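Local coordinates for glutaredoxin-like protein NRDH (Escherichia coli, PDB 1H75) that probably carries electrons to the NrdEF ribonucleotide reductase, cycling a redox-active disulfide as a glutaredoxin-family protein with thioredoxin-like activity, at residues Met1-Gln13 with Met21-Asp34. Residues are numbered along the deposited sequence; the frame is centred on the assembly and turned at random.
Sequences MRITIYTRNDCVQ and MENRGFDFEMINVD
Strands 3-7 and 29-32 run parallel, axes 4.6 Å apart and 24° askew, joined by five backbone hydrogen bonds: I5 and T7 each donate and accept, and the ladder runs from E29 N to I3 O through to V33 N to T7 O. Helix 12-23 links them in a beta-alpha-beta unit of the thioredoxin fold. Beneath that helix, the flat ring of F28 offers a face to I5 CD1, 4.0 Å from its centroid, a CH-pi contact. M21 SD meets I5 CD1 tip to tip at 3.7 Å and also touches I3 CG2, a flexible thioether that can pack against two branched chains at once. On the face turned to helix 37-45, I31, beta-branched like I5 and so suited to a strand, lies alongside Y6, its CD1 3.7 Å from Y6 CE2; V33 CG1 packs on Y6 CB, near the ring plane. Here too a chi1 of 55° tucks E29 CG over the backbone, from where the chain carries the carboxylate to T4, whose hydroxyl can donate: OG1 to OE2 is 2.5 Å, unusually short and perhaps inexact. R2 NH1 forms a looser salt bridge, 3.6 Å from E29 OE1. At the other end R8 matches two N-H groups to D34's two oxygens, NE to OD1 and NH2 to OD2, each 2.9 Å, the planes 6° apart. A water accepts from N9 N and donates to D34 OD1, linking the loop toward C11, disulfide-bonded to C14, with the chain just past strand 29-32. Apolar groups thus fill the side under helix 12-23, while charges pair at both ends of the strand pair.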
# COMPACT_ATOMS: atom_id res chain seq x y z
N MET A 1 2.35 6.26 13.16
CA MET A 1 2.87 6.17 11.76
C MET A 1 1.75 5.85 10.80
O MET A 1 1.06 4.84 10.94
CB MET A 1 3.93 5.07 11.65
CG MET A 1 4.37 4.82 10.22
SD MET A 1 5.25 3.28 10.04
CE MET A 1 3.91 2.09 10.31
N ARG A 2 1.57 6.71 9.80
CA ARG A 2 0.53 6.54 8.80
C ARG A 2 0.92 5.52 7.73
O ARG A 2 2.04 5.56 7.21
CB ARG A 2 0.25 7.88 8.13
CG ARG A 2 -0.80 7.84 7.04
CD ARG A 2 -0.64 9.01 6.07
NE ARG A 2 -0.71 10.31 6.74
CZ ARG A 2 -1.79 10.77 7.37
NH1 ARG A 2 -2.89 10.02 7.44
NH2 ARG A 2 -1.77 11.97 7.93
N ILE A 3 0.01 4.60 7.43
CA ILE A 3 0.23 3.58 6.39
C ILE A 3 -0.84 3.86 5.33
O ILE A 3 -2.03 3.88 5.64
CB ILE A 3 0.01 2.15 6.92
CG1 ILE A 3 0.99 1.86 8.05
CG2 ILE A 3 0.17 1.13 5.78
CD1 ILE A 3 0.71 0.55 8.77
N THR A 4 -0.41 4.12 4.10
CA THR A 4 -1.37 4.36 3.03
C THR A 4 -1.19 3.29 1.97
O THR A 4 -0.06 2.99 1.57
CB THR A 4 -1.14 5.73 2.36
OG1 THR A 4 -1.22 6.76 3.34
CG2 THR A 4 -2.16 5.97 1.26
N ILE A 5 -2.30 2.69 1.53
CA ILE A 5 -2.23 1.67 0.49
C ILE A 5 -2.90 2.27 -0.74
O ILE A 5 -4.08 2.60 -0.68
CB ILE A 5 -3.01 0.37 0.86
CG1 ILE A 5 -2.50 -0.22 2.18
CG2 ILE A 5 -2.89 -0.64 -0.28
CD1 ILE A 5 -3.24 -1.49 2.64
N TYR A 6 -2.14 2.42 -1.83
CA TYR A 6 -2.69 2.94 -3.09
C TYR A 6 -3.19 1.70 -3.80
O TYR A 6 -2.41 0.77 -4.09
CB TYR A 6 -1.63 3.69 -3.89
CG TYR A 6 -1.25 4.98 -3.18
CD1 TYR A 6 -0.19 5.02 -2.26
CD2 TYR A 6 -2.00 6.15 -3.37
CE1 TYR A 6 0.10 6.20 -1.55
CE2 TYR A 6 -1.72 7.31 -2.67
CZ TYR A 6 -0.67 7.33 -1.76
OH TYR A 6 -0.42 8.49 -1.07
N THR A 7 -4.47 1.70 -4.14
CA THR A 7 -5.09 0.50 -4.67
C THR A 7 -5.98 0.63 -5.91
O THR A 7 -6.20 1.73 -6.41
CB THR A 7 -5.91 -0.11 -3.50
OG1 THR A 7 -6.34 -1.43 -3.83
CG2 THR A 7 -7.12 0.79 -3.19
N ARG A 8 -6.49 -0.51 -6.36
CA ARG A 8 -7.37 -0.60 -7.53
C ARG A 8 -8.33 -1.77 -7.30
O ARG A 8 -7.96 -2.75 -6.66
CB ARG A 8 -6.52 -0.83 -8.79
CG ARG A 8 -7.26 -1.42 -9.98
CD ARG A 8 -6.40 -1.37 -11.21
NE ARG A 8 -6.10 0.00 -11.63
CZ ARG A 8 -5.10 0.33 -12.43
NH1 ARG A 8 -4.29 -0.62 -12.90
NH2 ARG A 8 -4.90 1.59 -12.78
N ASN A 9 -9.56 -1.68 -7.81
CA ASN A 9 -10.51 -2.78 -7.65
C ASN A 9 -10.08 -3.91 -8.58
O ASN A 9 -9.38 -3.67 -9.56
CB ASN A 9 -11.94 -2.32 -7.99
CG ASN A 9 -12.48 -1.28 -7.00
OD1 ASN A 9 -12.65 -1.57 -5.82
ND2 ASN A 9 -12.74 -0.07 -7.49
N ASP A 10 -10.47 -5.14 -8.27
CA ASP A 10 -10.12 -6.28 -9.11
C ASP A 10 -8.61 -6.52 -9.12
O ASP A 10 -8.07 -7.15 -10.04
CB ASP A 10 -10.61 -6.06 -10.54
CG ASP A 10 -10.37 -7.25 -11.43
OD1 ASP A 10 -11.04 -8.29 -11.23
OD2 ASP A 10 -9.50 -7.16 -12.33
N CYS A 11 -7.92 -6.02 -8.09
CA CYS A 11 -6.48 -6.18 -7.98
C CYS A 11 -6.24 -7.18 -6.84
O CYS A 11 -6.46 -6.87 -5.66
CB CYS A 11 -5.84 -4.80 -7.68
SG CYS A 11 -4.12 -4.82 -7.07
N VAL A 12 -5.81 -8.39 -7.20
CA VAL A 12 -5.59 -9.44 -6.21
C VAL A 12 -4.48 -9.12 -5.20
O VAL A 12 -4.64 -9.36 -4.00
CB VAL A 12 -5.26 -10.78 -6.89
CG1 VAL A 12 -5.22 -11.90 -5.84
CG2 VAL A 12 -6.32 -11.08 -7.97
N GLN A 13 -3.37 -8.57 -5.69
CA GLN A 13 -2.27 -8.23 -4.78
C GLN A 13 -2.65 -7.12 -3.82
O GLN A 13 -2.12 -7.03 -2.70
CB GLN A 13 -1.01 -7.86 -5.58
CG GLN A 13 -0.43 -9.08 -6.29
CD GLN A 13 0.94 -8.85 -6.89
OE1 GLN A 13 1.88 -8.44 -6.20
NE2 GLN A 13 1.07 -9.14 -8.18
N MET A 21 -2.62 -6.75 6.30
CA MET A 21 -2.52 -5.69 7.30
C MET A 21 -3.61 -5.87 8.37
O MET A 21 -3.35 -5.68 9.56
CB MET A 21 -2.64 -4.34 6.63
CG MET A 21 -1.44 -4.09 5.72
SD MET A 21 -1.13 -2.34 5.53
CE MET A 21 0.21 -2.35 4.29
N GLU A 22 -4.81 -6.24 7.95
CA GLU A 22 -5.89 -6.45 8.90
C GLU A 22 -5.58 -7.63 9.81
O GLU A 22 -5.90 -7.61 11.01
CB GLU A 22 -7.21 -6.69 8.14
CG GLU A 22 -7.65 -5.44 7.35
CD GLU A 22 -8.83 -5.67 6.42
OE1 GLU A 22 -9.47 -4.67 6.04
OE2 GLU A 22 -9.11 -6.83 6.05
N ASN A 23 -4.92 -8.65 9.26
CA ASN A 23 -4.58 -9.83 10.04
C ASN A 23 -3.59 -9.48 11.15
O ASN A 23 -3.52 -10.19 12.16
CB ASN A 23 -3.97 -10.92 9.15
CG ASN A 23 -5.01 -11.65 8.31
OD1 ASN A 23 -6.21 -11.48 8.52
ND2 ASN A 23 -4.54 -12.47 7.37
N ARG A 24 -2.85 -8.39 10.97
CA ARG A 24 -1.85 -7.96 11.96
C ARG A 24 -2.29 -6.79 12.82
O ARG A 24 -1.50 -6.22 13.58
CB ARG A 24 -0.55 -7.60 11.24
CG ARG A 24 0.08 -8.77 10.50
CD ARG A 24 1.09 -8.25 9.48
NE ARG A 24 1.91 -9.32 8.90
CZ ARG A 24 1.47 -10.24 8.05
NH1 ARG A 24 0.20 -10.23 7.66
NH2 ARG A 24 2.31 -11.16 7.59
N GLY A 25 -3.56 -6.42 12.69
CA GLY A 25 -4.10 -5.32 13.47
C GLY A 25 -3.53 -3.95 13.15
O GLY A 25 -3.46 -3.08 14.02
N PHE A 26 -3.14 -3.73 11.89
CA PHE A 26 -2.60 -2.43 11.49
C PHE A 26 -3.70 -1.45 11.05
O PHE A 26 -4.72 -1.86 10.49
CB PHE A 26 -1.64 -2.55 10.29
CG PHE A 26 -0.42 -3.40 10.55
CD1 PHE A 26 0.37 -3.82 9.48
CD2 PHE A 26 -0.04 -3.76 11.83
CE1 PHE A 26 1.50 -4.59 9.68
CE2 PHE A 26 1.11 -4.53 12.05
CZ PHE A 26 1.88 -4.95 10.98
N ASP A 27 -3.50 -0.17 11.31
CA ASP A 27 -4.47 0.82 10.85
C ASP A 27 -3.87 1.40 9.59
O ASP A 27 -2.68 1.67 9.55
CB ASP A 27 -4.67 1.93 11.88
CG ASP A 27 -5.39 1.44 13.11
OD1 ASP A 27 -6.46 0.81 12.97
OD2 ASP A 27 -4.88 1.68 14.22
N PHE A 28 -4.70 1.57 8.56
CA PHE A 28 -4.21 2.13 7.31
C PHE A 28 -5.33 2.83 6.57
O PHE A 28 -6.51 2.64 6.88
CB PHE A 28 -3.63 1.03 6.41
CG PHE A 28 -4.58 -0.09 6.15
CD1 PHE A 28 -5.47 -0.03 5.08
CD2 PHE A 28 -4.63 -1.19 7.00
CE1 PHE A 28 -6.39 -1.05 4.87
CE2 PHE A 28 -5.55 -2.21 6.81
CZ PHE A 28 -6.44 -2.15 5.74
N GLU A 29 -4.94 3.66 5.61
CA GLU A 29 -5.90 4.37 4.78
C GLU A 29 -5.71 3.84 3.37
O GLU A 29 -4.62 3.37 3.01
CB GLU A 29 -5.64 5.89 4.81
CG GLU A 29 -4.23 6.33 4.44
CD GLU A 29 -4.09 7.85 4.38
OE1 GLU A 29 -4.97 8.55 4.92
OE2 GLU A 29 -3.08 8.34 3.82
N MET A 30 -6.78 3.86 2.59
CA MET A 30 -6.68 3.38 1.23
C MET A 30 -7.04 4.50 0.29
O MET A 30 -7.88 5.34 0.61
CB MET A 30 -7.63 2.20 1.01
CG MET A 30 -7.30 1.00 1.86
SD MET A 30 -8.43 -0.32 1.49
CE MET A 30 -7.38 -1.39 0.52
N ILE A 31 -6.36 4.54 -0.85
CA ILE A 31 -6.63 5.54 -1.86
C ILE A 31 -6.69 4.83 -3.18
O ILE A 31 -5.70 4.26 -3.64
CB ILE A 31 -5.53 6.59 -1.92
CG1 ILE A 31 -5.54 7.40 -0.62
CG2 ILE A 31 -5.72 7.48 -3.18
CD1 ILE A 31 -4.49 8.47 -0.54
N ASN A 32 -7.87 4.85 -3.80
CA ASN A 32 -8.08 4.20 -5.09
C ASN A 32 -7.48 5.08 -6.18
O ASN A 32 -7.96 6.19 -6.42
CB ASN A 32 -9.59 4.06 -5.33
CG ASN A 32 -9.90 3.25 -6.56
OD1 ASN A 32 -10.56 2.21 -6.47
ND2 ASN A 32 -9.42 3.70 -7.72
N VAL A 33 -6.43 4.59 -6.85
CA VAL A 33 -5.74 5.37 -7.88
C VAL A 33 -6.54 5.65 -9.15
O VAL A 33 -6.19 6.54 -9.93
CB VAL A 33 -4.38 4.71 -8.27
CG1 VAL A 33 -3.48 4.62 -7.04
CG2 VAL A 33 -4.59 3.34 -8.87
N ASP A 34 -7.62 4.90 -9.36
CA ASP A 34 -8.46 5.13 -10.53
C ASP A 34 -9.43 6.29 -10.23
O ASP A 34 -9.77 7.07 -11.13
CB ASP A 34 -9.21 3.84 -10.90
CG ASP A 34 -8.28 2.78 -11.47
OD1 ASP A 34 -8.54 1.59 -11.26
OD2 ASP A 34 -7.29 3.14 -12.14
O HOH W 1 -1.94 4.30 9.61
O HOH W 2 -10.44 0.54 -9.64